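Local coordinates for protein Bd0816 (PDB 5CER) that probably acts as a serine-type D-Ala-D-Ala carboxypeptidase of the peptidase S13 family, at residues I206-N211 with L295-K300; K36-L41 with I274-T279; S333-E338 with K380-T385. The protein carries 2 engineered substitutions. All coordinates share one frame; numbering follows the deposited sequence.

Contact 1: residues I206-N211 with L295-K300; sequences ILKRMN and LSVANK
Lys208 reaches from helix 203-213 to the backbone of Leu295, and its ammonium is the one group that makes a direct hydrogen bond between the two segments. NZ donates to Leu295 O at 2.7 Å, arriving above the carbonyl plane, 48° out of it. CG stands anti to the backbone N (chi1 -180°) and the chain bends at chi2 (77°), which lays CD and CE alongside the peptide of Leu295, with CE 3.6 Å from Leu295 O. Four oxygens surround the buried NZ, those of Leu295 O, Asp301 OD2 (a salt bridge), Ser292 O and the hydroxyl of Tyr384, and it has three N-H groups to share among them.

A water makes a second, looser link. It accepts from Ser296 N at 2.8 Å and donates weakly to Asn211 O at 3.4 Å. Ser296 OG is itself hydrogen-bonded to OD1 of Asn212, which follows Asn211 in helix 203-213.

The contact joins the helix to the short, weakly bonded strand at about 296-297, at the edge of the antiparallel sheet within this chain, in the penicillin-binding, beta-lactamase-like fold expected of this family. Met210 and Leu207, on other sides of the helix, pack against helices 35-47 and 216-225.

A van der Waals contact adds to these. The CB of Leu295 leaves the backbone pointing away from the helix, yet CD2 turns back to rest on the amide of Asn211, at ND2 (3.4 Å) and CG (3.7 Å), the two side chains running at a slant to one another. The orientation of that amide is set elsewhere, since ND2 is hydrogen-bonded to Val294 O and Thr40 OG1.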
# COMPACT_ATOMS: atom_id res chain seq x y z
N ILE A 206 -12.67 4.76 2.80
CA ILE A 206 -12.23 3.41 3.17
C ILE A 206 -11.40 2.82 1.98
O ILE A 206 -10.38 2.20 2.18
CB ILE A 206 -13.43 2.51 3.49
CG1 ILE A 206 -14.08 2.93 4.80
CG2 ILE A 206 -12.97 1.05 3.58
CD1 ILE A 206 -15.30 2.15 5.23
N LEU A 207 -11.88 3.04 0.76
CA LEU A 207 -11.20 2.54 -0.41
C LEU A 207 -9.85 3.25 -0.62
O LEU A 207 -8.85 2.60 -0.96
CB LEU A 207 -12.13 2.67 -1.62
CG LEU A 207 -13.40 1.79 -1.58
CD1 LEU A 207 -14.40 2.23 -2.65
CD2 LEU A 207 -13.08 0.32 -1.76
N LYS A 208 -9.83 4.57 -0.43
CA LYS A 208 -8.62 5.34 -0.53
C LYS A 208 -7.56 4.81 0.44
O LYS A 208 -6.40 4.64 0.08
CB LYS A 208 -8.89 6.81 -0.27
CG LYS A 208 -7.65 7.70 -0.36
CD LYS A 208 -7.25 7.97 -1.81
CE LYS A 208 -5.98 8.81 -1.85
NZ LYS A 208 -5.69 9.48 -3.15
N ARG A 209 -8.00 4.52 1.67
CA ARG A 209 -7.12 3.95 2.68
C ARG A 209 -6.58 2.55 2.26
O ARG A 209 -5.36 2.30 2.34
CB ARG A 209 -7.85 3.86 4.02
CG ARG A 209 -7.06 3.29 5.18
CD ARG A 209 -5.81 4.06 5.42
NE ARG A 209 -5.28 3.78 6.75
CZ ARG A 209 -4.13 4.26 7.24
NH1 ARG A 209 -3.30 5.00 6.48
NH2 ARG A 209 -3.76 3.93 8.48
N MET A 210 -7.48 1.68 1.79
CA MET A 210 -7.11 0.36 1.34
C MET A 210 -6.09 0.41 0.21
O MET A 210 -5.10 -0.32 0.22
CB MET A 210 -8.37 -0.37 0.83
CG MET A 210 -8.12 -1.69 0.11
SD MET A 210 -9.66 -2.35 -0.53
CE MET A 210 -9.84 -1.33 -2.02
N ASN A 211 -6.37 1.23 -0.80
CA ASN A 211 -5.52 1.36 -1.96
C ASN A 211 -4.18 2.00 -1.65
O ASN A 211 -3.16 1.68 -2.28
CB ASN A 211 -6.32 2.06 -3.10
CG ASN A 211 -7.37 1.15 -3.69
OD1 ASN A 211 -7.12 -0.06 -3.88
ND2 ASN A 211 -8.53 1.69 -4.01
N LEU A 295 -7.81 6.16 -5.45
CA LEU A 295 -6.47 5.64 -5.70
C LEU A 295 -5.45 6.67 -5.32
O LEU A 295 -5.70 7.89 -5.35
CB LEU A 295 -6.33 5.27 -7.18
CG LEU A 295 -7.27 4.22 -7.76
CD1 LEU A 295 -6.88 3.89 -9.18
CD2 LEU A 295 -7.29 2.95 -6.95
N SER A 296 -4.27 6.19 -5.03
CA SER A 296 -3.15 7.00 -4.56
C SER A 296 -2.60 7.92 -5.63
O SER A 296 -2.67 7.59 -6.81
CB SER A 296 -2.03 6.09 -4.05
OG SER A 296 -2.52 5.11 -3.15
N VAL A 297 -2.02 9.04 -5.20
CA VAL A 297 -1.39 9.99 -6.08
C VAL A 297 0.09 9.99 -5.83
O VAL A 297 0.51 10.19 -4.69
CB VAL A 297 -1.92 11.42 -5.83
CG1 VAL A 297 -1.25 12.41 -6.75
CG2 VAL A 297 -3.44 11.44 -6.04
N ALA A 298 0.88 9.79 -6.88
CA ALA A 298 2.33 9.71 -6.78
C ALA A 298 2.88 10.90 -6.03
O ALA A 298 2.60 12.04 -6.36
CB ALA A 298 2.97 9.61 -8.15
N ASN A 299 3.71 10.60 -5.03
CA ASN A 299 4.39 11.59 -4.23
C ASN A 299 3.48 12.33 -3.25
O ASN A 299 3.88 12.51 -2.10
CB ASN A 299 5.22 12.57 -5.08
CG ASN A 299 6.06 13.50 -4.26
OD1 ASN A 299 5.90 14.71 -4.37
ND2 ASN A 299 6.95 12.96 -3.45
N LYS A 300 2.31 12.75 -3.69
CA LYS A 300 1.43 13.55 -2.83
C LYS A 300 0.74 12.80 -1.70
O LYS A 300 0.50 13.39 -0.64
CB LYS A 300 0.43 14.33 -3.67
CG LYS A 300 1.07 15.49 -4.45
CD LYS A 300 0.03 16.14 -5.35
CE LYS A 300 0.63 16.98 -6.46
NZ LYS A 300 1.08 18.28 -5.90
O HOH W 1 -3.62 3.49 -5.07

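Contact 2: residues K36-L41 with I274-T279; sequences KVITTL and IKTLYT
Thr276 faces helix 35-47 and fits between Val37, Ile38 and Leu41. Its CB lies 4.1 Å from Ile38 CG1. From there the branches diverge: OG1, beside the backbone N (chi1 -59°), approaches Ile38 CG1 at 3.6 Å while hydrogen-bonding to Thr272 O one turn back in its own helix. The methyl CG2, anti to the backbone N, lies against the surface of the facing helix, 3.8 Å from Ile38 CA, 3.9 Å from Val37 CG1 and 4.1 Å from Leu41 CD2. Val37 CG1 also meets Leu277 CD2 at 3.8 Å, those two side chains crossing at about a right angle, and Leu41 CD2 extends to Thr279 CB.

The axes of segments 36-41 and 274-279 come within 9.7 Å at an angle of 40°, running in the same general sense. Phe232 and Phe235 of helix 228-239 pack on Ile38, and Thr40 turns to helix 203-213. Lys36 NZ hydrogen-bonds to Ser214 OG and Asn216 OD1, whose Ser-Asn-Asn sequence fits the SxN motif of the beta-lactamase clan.

Thr279 OG1 likewise donates to Lys275 O, at 2.7 Å. With the hydroxyls of Thr276 and Thr279 spent on their own helix, the two helices are held together by methyl and methylene packing.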
# COMPACT_ATOMS: atom_id res chain seq x y z
N LYS A 36 -7.14 -4.86 -6.48
CA LYS A 36 -7.91 -3.94 -5.62
C LYS A 36 -8.63 -2.84 -6.38
O LYS A 36 -9.65 -2.31 -5.92
CB LYS A 36 -7.04 -3.39 -4.50
CG LYS A 36 -6.58 -4.45 -3.51
CD LYS A 36 -5.68 -3.84 -2.43
CE LYS A 36 -5.35 -4.83 -1.34
NZ LYS A 36 -4.03 -5.50 -1.52
N VAL A 37 -8.10 -2.48 -7.53
CA VAL A 37 -8.78 -1.53 -8.43
C VAL A 37 -10.16 -2.08 -8.86
O VAL A 37 -11.13 -1.35 -8.91
CB VAL A 37 -7.93 -1.18 -9.68
CG1 VAL A 37 -8.65 -0.13 -10.50
CG2 VAL A 37 -6.58 -0.63 -9.24
N ILE A 38 -10.20 -3.38 -9.14
CA ILE A 38 -11.41 -4.03 -9.56
C ILE A 38 -12.35 -4.20 -8.38
O ILE A 38 -13.55 -3.96 -8.49
CB ILE A 38 -11.11 -5.40 -10.21
CG1 ILE A 38 -10.22 -5.21 -11.45
CG2 ILE A 38 -12.43 -6.10 -10.59
CD1 ILE A 38 -9.75 -6.49 -12.10
N THR A 39 -11.80 -4.63 -7.25
CA THR A 39 -12.58 -4.72 -6.01
C THR A 39 -13.21 -3.38 -5.65
O THR A 39 -14.43 -3.31 -5.31
CB THR A 39 -11.70 -5.27 -4.89
OG1 THR A 39 -11.21 -6.58 -5.28
CG2 THR A 39 -12.51 -5.41 -3.63
N THR A 40 -12.43 -2.32 -5.83
CA THR A 40 -12.89 -0.95 -5.66
C THR A 40 -14.07 -0.59 -6.55
O THR A 40 -15.06 0.02 -6.09
CB THR A 40 -11.70 0.05 -5.87
OG1 THR A 40 -10.75 -0.11 -4.81
CG2 THR A 40 -12.16 1.48 -5.88
N LEU A 41 -13.99 -0.93 -7.83
CA LEU A 41 -15.12 -0.65 -8.75
C LEU A 41 -16.38 -1.40 -8.30
O LEU A 41 -17.47 -0.85 -8.33
CB LEU A 41 -14.77 -1.03 -10.19
CG LEU A 41 -15.90 -1.01 -11.24
CD1 LEU A 41 -16.53 0.36 -11.37
CD2 LEU A 41 -15.34 -1.48 -12.57
N ILE A 274 -7.69 -1.96 -18.17
CA ILE A 274 -8.05 -0.69 -18.84
C ILE A 274 -9.58 -0.46 -18.76
O ILE A 274 -10.00 0.66 -18.46
CB ILE A 274 -7.61 -0.65 -20.31
CG1 ILE A 274 -6.08 -0.74 -20.41
CG2 ILE A 274 -8.07 0.64 -20.98
CD1 ILE A 274 -5.31 0.30 -19.61
N LYS A 275 -10.38 -1.49 -19.03
CA LYS A 275 -11.85 -1.35 -18.89
C LYS A 275 -12.24 -0.91 -17.49
O LYS A 275 -12.98 0.04 -17.33
CB LYS A 275 -12.58 -2.65 -19.17
CG LYS A 275 -12.78 -2.93 -20.62
CD LYS A 275 -13.60 -4.20 -20.80
CE LYS A 275 -13.35 -4.87 -22.14
NZ LYS A 275 -14.08 -6.17 -22.17
N THR A 276 -11.69 -1.62 -16.51
CA THR A 276 -11.93 -1.33 -15.10
C THR A 276 -11.67 0.13 -14.79
O THR A 276 -12.50 0.80 -14.18
CB THR A 276 -11.03 -2.21 -14.19
OG1 THR A 276 -11.32 -3.58 -14.47
CG2 THR A 276 -11.28 -1.93 -12.73
N LEU A 277 -10.50 0.59 -15.19
CA LEU A 277 -10.10 1.94 -14.95
C LEU A 277 -11.03 2.94 -15.61
O LEU A 277 -11.39 3.93 -14.96
CB LEU A 277 -8.62 2.18 -15.37
CG LEU A 277 -7.54 1.51 -14.47
CD1 LEU A 277 -6.18 1.42 -15.21
CD2 LEU A 277 -7.40 2.24 -13.14
N TYR A 278 -11.38 2.73 -16.88
CA TYR A 278 -12.29 3.63 -17.57
C TYR A 278 -13.65 3.66 -16.87
O TYR A 278 -14.22 4.74 -16.60
CB TYR A 278 -12.43 3.24 -19.03
CG TYR A 278 -13.52 3.97 -19.81
CD1 TYR A 278 -14.81 3.44 -19.86
CD2 TYR A 278 -13.24 5.13 -20.52
CE1 TYR A 278 -15.81 4.05 -20.55
CE2 TYR A 278 -14.22 5.76 -21.25
CZ TYR A 278 -15.53 5.23 -21.25
OH TYR A 278 -16.57 5.86 -21.93
N THR A 279 -14.17 2.50 -16.55
CA THR A 279 -15.50 2.40 -15.93
C THR A 279 -15.53 2.99 -14.50
O THR A 279 -16.50 3.63 -14.12
CB THR A 279 -15.95 0.91 -15.91
OG1 THR A 279 -15.64 0.34 -17.17
CG2 THR A 279 -17.42 0.71 -15.59

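Contact 3: residues S333-E338 with K380-T385; sequences SISTKE and KEIQYT
Lys380 O is gripped by two serine hydroxyls: Ser335 OG donates to it at 2.6 Å, and Ser316 OG adds a weak bond. Ser335 lies near the end of strand 327-336, which forms a beta-hairpin with strand 339-348 in the antiparallel six-stranded sheet, and the irregular segment 380-385 passes along its end after helix 356-375.

The same pair of residues is joined a second time. Lys380 N donates to Ser335 O at 2.9 Å and is almost straight (176° at the hydrogen), although it comes from above the carbonyl plane. Ser335 thus uses both its carbonyl and its hydroxyl on one residue. The hydroxyl is placed for this by a chi1 of 163°, with OG anti to the backbone N. Backbone bonds of Lys337 with Gly378 and of Ile382 with Gly315 extend the attachment on to neighbouring parts of the chain, while Ile334, pointing the other way, packs on helix 356-375.

Where the hairpin turns, Thr336 OG1 accepts from Glu338 N at 3.1 Å, an ST turn; the same hydroxyl is also bonded to Gly339 O. The aliphatic base of Lys380 rests against this end of the strand, with CB 3.7 Å from Thr336 C, and its extended chain then leads out from the contact.

Ile382 supplies the apolar part. Its CB points to the strand, and the tip of the longer branch lies against the serine. The approach of CD1 to Ser335 CB is too short to be taken at face value; Ile382 CD1 stands 3.5 Å from Ser335 OG.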
# COMPACT_ATOMS: atom_id res chain seq x y z
N SER A 333 -3.59 6.11 -14.00
CA SER A 333 -3.49 7.07 -15.08
C SER A 333 -2.32 8.04 -14.88
O SER A 333 -1.88 8.29 -13.76
CB SER A 333 -4.79 7.86 -15.22
OG SER A 333 -4.92 8.79 -14.17
N ILE A 334 -1.85 8.58 -15.99
CA ILE A 334 -0.79 9.58 -15.99
C ILE A 334 -1.41 10.83 -16.56
O ILE A 334 -2.26 10.76 -17.50
CB ILE A 334 0.43 9.13 -16.81
CG1 ILE A 334 0.07 8.69 -18.24
CG2 ILE A 334 1.15 7.96 -16.09
CD1 ILE A 334 1.30 8.34 -19.11
N SER A 335 -1.00 11.96 -16.03
CA SER A 335 -1.48 13.25 -16.50
C SER A 335 -0.30 13.92 -17.22
O SER A 335 0.70 14.17 -16.60
CB SER A 335 -1.95 14.09 -15.32
OG SER A 335 -2.05 15.46 -15.68
N THR A 336 -0.50 14.24 -18.49
CA THR A 336 0.53 14.75 -19.37
C THR A 336 -0.00 15.95 -20.12
O THR A 336 -1.21 16.21 -20.13
CB THR A 336 0.90 13.69 -20.43
OG1 THR A 336 -0.11 13.61 -21.45
CG2 THR A 336 1.08 12.32 -19.79
N LYS A 337 0.88 16.66 -20.80
CA LYS A 337 0.47 17.80 -21.61
C LYS A 337 -0.46 17.44 -22.78
O LYS A 337 -1.06 18.33 -23.36
CB LYS A 337 1.69 18.61 -22.08
CG LYS A 337 2.42 19.27 -20.93
CD LYS A 337 3.44 20.30 -21.38
CE LYS A 337 4.31 20.84 -20.23
NZ LYS A 337 5.35 19.84 -19.79
N GLU A 338 -0.54 16.17 -23.17
CA GLU A 338 -1.51 15.71 -24.17
C GLU A 338 -2.78 15.09 -23.55
O GLU A 338 -3.53 14.42 -24.26
CB GLU A 338 -0.87 14.70 -25.10
CG GLU A 338 0.21 15.30 -25.97
CD GLU A 338 0.95 14.26 -26.78
OE1 GLU A 338 0.43 13.12 -26.90
OE2 GLU A 338 2.05 14.56 -27.28
N LYS A 380 1.91 16.79 -16.58
CA LYS A 380 1.10 17.92 -16.15
C LYS A 380 0.62 17.61 -14.74
O LYS A 380 -0.11 16.64 -14.51
CB LYS A 380 -0.10 18.11 -17.08
CG LYS A 380 -1.07 19.16 -16.57
CD LYS A 380 -2.13 19.49 -17.58
CE LYS A 380 -2.98 20.64 -17.09
NZ LYS A 380 -3.98 21.04 -18.11
N GLU A 381 1.01 18.44 -13.80
CA GLU A 381 0.73 18.16 -12.41
C GLU A 381 -0.78 18.15 -12.15
O GLU A 381 -1.50 19.00 -12.66
CB GLU A 381 1.44 19.18 -11.51
CG GLU A 381 1.20 18.99 -10.03
CD GLU A 381 2.02 19.93 -9.17
OE1 GLU A 381 3.18 20.20 -9.54
OE2 GLU A 381 1.51 20.40 -8.12
N ILE A 382 -1.22 17.20 -11.33
CA ILE A 382 -2.64 16.98 -11.05
C ILE A 382 -3.17 17.98 -9.91
O ILE A 382 -2.46 18.24 -8.92
CB ILE A 382 -2.92 15.43 -10.79
CG1 ILE A 382 -3.07 14.55 -12.16
CG2 ILE A 382 -4.13 15.26 -9.88
CD1 ILE A 382 -4.28 14.84 -13.08
N GLN A 383 -4.38 18.54 -10.07
CA GLN A 383 -5.08 19.29 -9.00
C GLN A 383 -5.48 18.35 -7.86
O GLN A 383 -6.46 17.62 -7.99
CB GLN A 383 -6.37 19.95 -9.52
CG GLN A 383 -6.24 21.33 -10.18
CD GLN A 383 -6.78 22.51 -9.34
OE1 GLN A 383 -7.37 22.37 -8.24
NE2 GLN A 383 -6.52 23.71 -9.85
N TYR A 384 -4.73 18.32 -6.76
CA TYR A 384 -4.99 17.35 -5.69
C TYR A 384 -4.41 17.79 -4.37
O TYR A 384 -3.28 18.28 -4.30
CB TYR A 384 -4.42 15.94 -6.04
CG TYR A 384 -4.58 14.90 -4.93
CD1 TYR A 384 -5.84 14.32 -4.67
CD2 TYR A 384 -3.48 14.49 -4.15
CE1 TYR A 384 -5.99 13.38 -3.66
CE2 TYR A 384 -3.62 13.54 -3.13
CZ TYR A 384 -4.87 12.98 -2.87
OH TYR A 384 -5.02 12.08 -1.87
N THR A 385 -5.19 17.58 -3.32
CA THR A 385 -4.76 17.77 -1.95
C THR A 385 -4.88 16.46 -1.17
O THR A 385 -5.90 15.80 -1.24
CB THR A 385 -5.71 18.77 -1.24
OG1 THR A 385 -6.08 19.89 -2.06
CG2 THR A 385 -5.14 19.23 0.08

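Overall arrangement
From the N terminus, helix 35-47 opens contact 2, and helix 203-213 opens contact 1 before helix 270-286 returns to close contact 2. Strand 296-297, the next regular element, then closes contact 1, and the two loops therefore cross. Contact 3 follows in series: the chain leaves strand 327-336, makes the hairpin and helix 356-375, and comes back to the strand end. Contact 2 pairs two helices, contact 1 brings a third helix to the sheet edge, and contact 3 fastens the loop that leads on to strand 399-400 to the same sheet. Contacts 1 and 3 meet where Lys300 forms a salt bridge with Glu381 and Val297 packs on Tyr384; contacts 2 and 3 do not touch.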